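Local coordinates for Lmo1076 protein (Listeria monocytogenes serovar 1/2a, PDB 3FI7) that hydrolyses cell-wall peptidoglycan as the virulence-associated autolysin Auto, this chain being its GH73 N-acetylglucosaminidase catalytic domain, at residues N145-T148 / Y149-T153; S132-S135 / S136-K139. All coordinates share one frame; numbering follows the deposited sequence.

Interaction 1 of 2, residues N145-T148 / Y149-T153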
loop_
_atom_site.group_PDB
_atom_site.type_symbol
_atom_site.label_atom_id
_atom_site.label_comp_id
_atom_site.label_asym_id
_atom_site.label_seq_id
_atom_site.Cartn_x
_atom_site.Cartn_y
_atom_site.Cartn_z
ATOM N N ASN A 145 14.369 -4.657 12.386
ATOM C CA ASN A 145 15.650 -4.298 11.768
ATOM C C ASN A 145 15.692 -2.878 11.205
ATOM O O ASN A 145 16.741 -2.416 10.767
ATOM C CB ASN A 145 15.998 -5.256 10.626
ATOM C CG ASN A 145 16.205 -6.679 11.093
ATOM O OD1 ASN A 145 16.676 -6.922 12.201
ATOM N ND2 ASN A 145 15.857 -7.632 10.236
ATOM N N ALA A 146 14.553 -2.199 11.173
ATOM C CA ALA A 146 14.503 -0.874 10.559
ATOM C C ALA A 146 14.210 0.191 11.607
ATOM O O ALA A 146 13.109 0.245 12.143
ATOM C CB ALA A 146 13.460 -0.841 9.445
ATOM N N LYS A 147 15.197 1.033 11.905
ATOM C CA LYS A 147 15.025 2.045 12.947
ATOM C C LYS A 147 13.864 2.981 12.620
ATOM O O LYS A 147 13.037 3.285 13.474
ATOM C CB LYS A 147 16.315 2.842 13.160
ATOM C CG LYS A 147 17.407 2.061 13.868
ATOM C CD LYS A 147 18.697 2.861 13.973
ATOM C CE LYS A 147 19.795 2.047 14.648
ATOM N NZ LYS A 147 21.069 2.815 14.777
ATOM N N THR A 148 13.810 3.436 11.376
ATOM C CA THR A 148 12.695 4.250 10.915
ATOM C C THR A 148 12.140 3.653 9.635
ATOM O O THR A 148 12.752 2.765 9.033
ATOM C CB THR A 148 13.129 5.685 10.599
ATOM O OG1 THR A 148 13.924 5.681 9.412
ATOM C CG2 THR A 148 13.938 6.277 11.752
ATOM N N TYR A 149 10.996 4.168 9.205
ATOM C CA TYR A 149 10.369 3.688 7.986
ATOM C C TYR A 149 11.260 3.918 6.766
ATOM O O TYR A 149 11.177 3.182 5.786
ATOM C CB TYR A 149 9.008 4.350 7.790
ATOM C CG TYR A 149 9.074 5.826 7.491
ATOM C CD1 TYR A 149 8.991 6.771 8.512
ATOM C CD2 TYR A 149 9.206 6.280 6.188
ATOM C CE1 TYR A 149 9.041 8.130 8.233
ATOM C CE2 TYR A 149 9.255 7.633 5.902
ATOM C CZ TYR A 149 9.171 8.551 6.927
ATOM O OH TYR A 149 9.222 9.893 6.634
ATOM N N LYS A 150 12.117 4.932 6.831
ATOM C CA LYS A 150 13.046 5.212 5.736
ATOM C C LYS A 150 14.046 4.078 5.496
ATOM O O LYS A 150 14.481 3.858 4.366
ATOM C CB LYS A 150 13.779 6.532 5.961
ATOM C CG LYS A 150 12.857 7.738 5.844
ATOM C CD LYS A 150 13.637 9.028 5.671
ATOM C CE LYS A 150 12.690 10.192 5.494
ATOM N NZ LYS A 150 13.406 11.438 5.145
ATOM N N ASP A 151 14.407 3.355 6.551
ATOM C CA ASP A 151 15.273 2.191 6.382
ATOM C C ASP A 151 14.505 1.111 5.643
ATOM O O ASP A 151 15.055 0.418 4.788
ATOM C CB ASP A 151 15.752 1.666 7.734
ATOM C CG ASP A 151 16.537 2.706 8.510
ATOM O OD1 ASP A 151 16.193 2.967 9.686
ATOM O OD2 ASP A 151 17.491 3.271 7.930
ATOM N N ALA A 152 13.220 0.989 5.965
ATOM C CA ALA A 152 12.375 -0.006 5.334
ATOM C C ALA A 152 12.165 0.302 3.854
ATOM O O ALA A 152 12.295 -0.590 3.020
ATOM C CB ALA A 152 11.047 -0.116 6.057
ATOM N N THR A 153 11.854 1.556 3.520
ATOM C CA THR A 153 11.594 1.893 2.124
ATOM C C THR A 153 12.884 1.736 1.311
ATOM O O THR A 153 12.864 1.206 0.198
ATOM C CB THR A 153 10.997 3.310 1.939
ATOM O OG1 THR A 153 11.918 4.293 2.423
ATOM C CG2 THR A 153 9.663 3.447 2.686
#
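Thr148 and Asp151 face each other in a capping box at the amino end of helix 149-156. Thr148 N donates to Asp151 OD1 over 3.0 Å in a nearly straight bond (170°). The oxygen is met on its anti side, somewhat out of the carboxylate plane. Asp151 has CG beside its own backbone N and anti to the carbonyl carbon (chi1 -60°), which sends the carboxylate back to the incoming chain. The N-cap side chain itself makes a separate bond: Thr148 OG1 turns between the backbone N and the carbonyl carbon (chi1 71°) and accepts a weak, bent bond from Lys150 N at 3.2 Å. The first helical turn is closed by Asp151 N donating to Thr148 O at 3.0 Å, the donor lying well above the carbonyl plane. A carboxylate beside the amino end of a helix would probably be favoured by the helix dipole. Next to the polar cap, Ala146 CB lies 4.2 Å from Ala152 CB, and Tyr51 hydrogen-bonds to Ala146 O. The Tyr149 ring leaves the cap for helices 52-63 and 166-176. Ala146 CB also lies 3.8 Å from Asp151 CB, alongside the stem of the capping carboxylate.

Interaction 2 of 2, residues S132-S135 / S136-K139; sequences SWDS and SYYK
Trp133 points the edge of its indole at the face of Tyr137, an edge-to-face aromatic pair across a type I beta turn that runs from Asp134 to Tyr137. The six-membered ring of Trp133 and the Tyr137 ring have their centroids 4.7 Å apart and their planes at 60°. CH2 of Trp133 makes the closest approach, over the rim of the phenol at 3.3 Å from Tyr137 CE1. The tyrosine reaches this place because its CG stands opposite the backbone N (chi1 -166°), and its other neighbours include Pro131 and Arg159.

Asp134 opens the turn. Its carbonyl O accepts from Tyr137 N at 3.1 Å, the bond that closes the turn, while OD1 takes the Ser136 N-H at 3.0 Å from above the carboxylate plane, making an Asx turn. OD2 comes near the Tyr137 ring at its edge, close to the ring plane. It also accepts from a water at 2.7 Å, and that water is hydrogen-bonded to Ser136 OG as well. A second water bridges Ser135 O, to which it donates, and Tyr138 N, from which it accepts, where this turn runs into a second type I turn, Ser136 to Lys139. Both carboxylate oxygens therefore have hydrogen-bond donors at this surface site, one from the backbone and one from water, which would be expected to favour the charged form of Asp134.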
loop_
_atom_site.group_PDB
_atom_site.type_symbol
_atom_site.label_atom_id
_atom_site.label_comp_id
_atom_site.label_asym_id
_atom_site.label_seq_id
_atom_site.Cartn_x
_atom_site.Cartn_y
_atom_site.Cartn_z
ATOM N N SER A 132 10.237 -17.679 -2.260
ATOM C CA SER A 132 10.535 -19.060 -1.910
ATOM C C SER A 132 12.034 -19.336 -1.856
ATOM O O SER A 132 12.474 -20.213 -1.117
ATOM C CB SER A 132 9.856 -20.020 -2.887
ATOM O OG SER A 132 10.348 -19.822 -4.198
ATOM N N TRP A 133 12.814 -18.581 -2.626
ATOM C CA TRP A 133 14.262 -18.797 -2.680
ATOM C C TRP A 133 15.044 -18.120 -1.540
ATOM O O TRP A 133 16.207 -18.442 -1.321
ATOM C CB TRP A 133 14.830 -18.376 -4.045
ATOM C CG TRP A 133 14.466 -16.986 -4.414
ATOM C CD1 TRP A 133 13.346 -16.584 -5.074
ATOM C CD2 TRP A 133 15.212 -15.797 -4.126
ATOM N NE1 TRP A 133 13.349 -15.217 -5.221
ATOM C CE2 TRP A 133 14.485 -14.712 -4.646
ATOM C CE3 TRP A 133 16.430 -15.547 -3.485
ATOM C CZ2 TRP A 133 14.929 -13.396 -4.542
ATOM C CZ3 TRP A 133 16.871 -14.242 -3.385
ATOM C CH2 TRP A 133 16.122 -13.182 -3.909
ATOM N N ASP A 134 14.411 -17.199 -0.810
ATOM C CA ASP A 134 15.091 -16.511 0.292
ATOM C C ASP A 134 14.119 -15.879 1.278
ATOM O O ASP A 134 13.638 -14.757 1.069
ATOM C CB ASP A 134 16.044 -15.435 -0.241
ATOM C CG ASP A 134 16.738 -14.659 0.880
ATOM O OD1 ASP A 134 16.599 -15.053 2.060
ATOM O OD2 ASP A 134 17.416 -13.647 0.581
ATOM N N SER A 135 13.852 -16.584 2.370
ATOM C CA SER A 135 12.834 -16.138 3.310
ATOM C C SER A 135 13.169 -14.814 4.005
ATOM O O SER A 135 12.282 -14.162 4.552
ATOM C CB SER A 135 12.548 -17.219 4.348
ATOM O OG SER A 135 13.534 -17.213 5.359
ATOM N N SER A 136 14.437 -14.415 3.984
ATOM C CA SER A 136 14.831 -13.168 4.645
ATOM C C SER A 136 15.153 -12.053 3.648
ATOM O O SER A 136 15.733 -11.032 4.010
ATOM C CB SER A 136 16.011 -13.404 5.599
ATOM O OG SER A 136 17.212 -13.635 4.882
ATOM N N TYR A 137 14.763 -12.250 2.393
ATOM C CA TYR A 137 14.975 -11.254 1.349
ATOM C C TYR A 137 14.578 -9.823 1.736
ATOM O O TYR A 137 15.277 -8.864 1.388
ATOM C CB TYR A 137 14.216 -11.659 0.091
ATOM C CG TYR A 137 14.620 -10.888 -1.140
ATOM C CD1 TYR A 137 15.953 -10.807 -1.524
ATOM C CD2 TYR A 137 13.671 -10.258 -1.929
ATOM C CE1 TYR A 137 16.330 -10.114 -2.655
ATOM C CE2 TYR A 137 14.035 -9.571 -3.067
ATOM C CZ TYR A 137 15.367 -9.502 -3.425
ATOM O OH TYR A 137 15.732 -8.808 -4.550
ATOM N N TYR A 138 13.459 -9.664 2.438
ATOM C CA TYR A 138 13.005 -8.316 2.782
ATOM C C TYR A 138 13.335 -7.903 4.222
ATOM O O TYR A 138 12.701 -6.999 4.772
ATOM C CB TYR A 138 11.501 -8.158 2.509
ATOM C CG TYR A 138 11.120 -8.302 1.049
ATOM C CD1 TYR A 138 11.412 -7.298 0.138
ATOM C CD2 TYR A 138 10.453 -9.432 0.588
ATOM C CE1 TYR A 138 11.061 -7.412 -1.198
ATOM C CE2 TYR A 138 10.095 -9.559 -0.752
ATOM C CZ TYR A 138 10.407 -8.544 -1.638
ATOM O OH TYR A 138 10.066 -8.649 -2.966
ATOM N N LYS A 139 14.330 -8.552 4.822
ATOM C CA LYS A 139 14.656 -8.350 6.242
ATOM C C LYS A 139 14.866 -6.884 6.648
ATOM O O LYS A 139 14.567 -6.507 7.779
ATOM C CB LYS A 139 15.884 -9.164 6.637
ATOM C CG LYS A 139 17.139 -8.783 5.871
ATOM C CD LYS A 139 18.318 -9.661 6.267
ATOM C CE LYS A 139 19.468 -9.511 5.277
ATOM N NZ LYS A 139 20.617 -10.402 5.607
HETATM O O HOH W 1 18.506 -12.347 2.621
HETATM O O HOH W 2 11.620 -11.598 3.423
#

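How the interactions relate
Interactions 1 and 2 follow one another in the connection from helix 116-129 into helix 149-156, their centres about 17 Å apart. Interaction 2 turns the chain at the surface and interaction 1 starts the next helix; both lie within the glucosaminidase family region of the lysozyme clan. They meet directly where Asn145 ND2 probably hydrogen-bonds to Lys139 O at 3.0 Å, joining the end of 132-139 to the start of 145-153. Helix 149-156 provides a second connection: capped in interaction 1, it carries Trp155, whose NE1 donates to Tyr137 O of interaction 2. Leu156 of the same helix touches Tyr138.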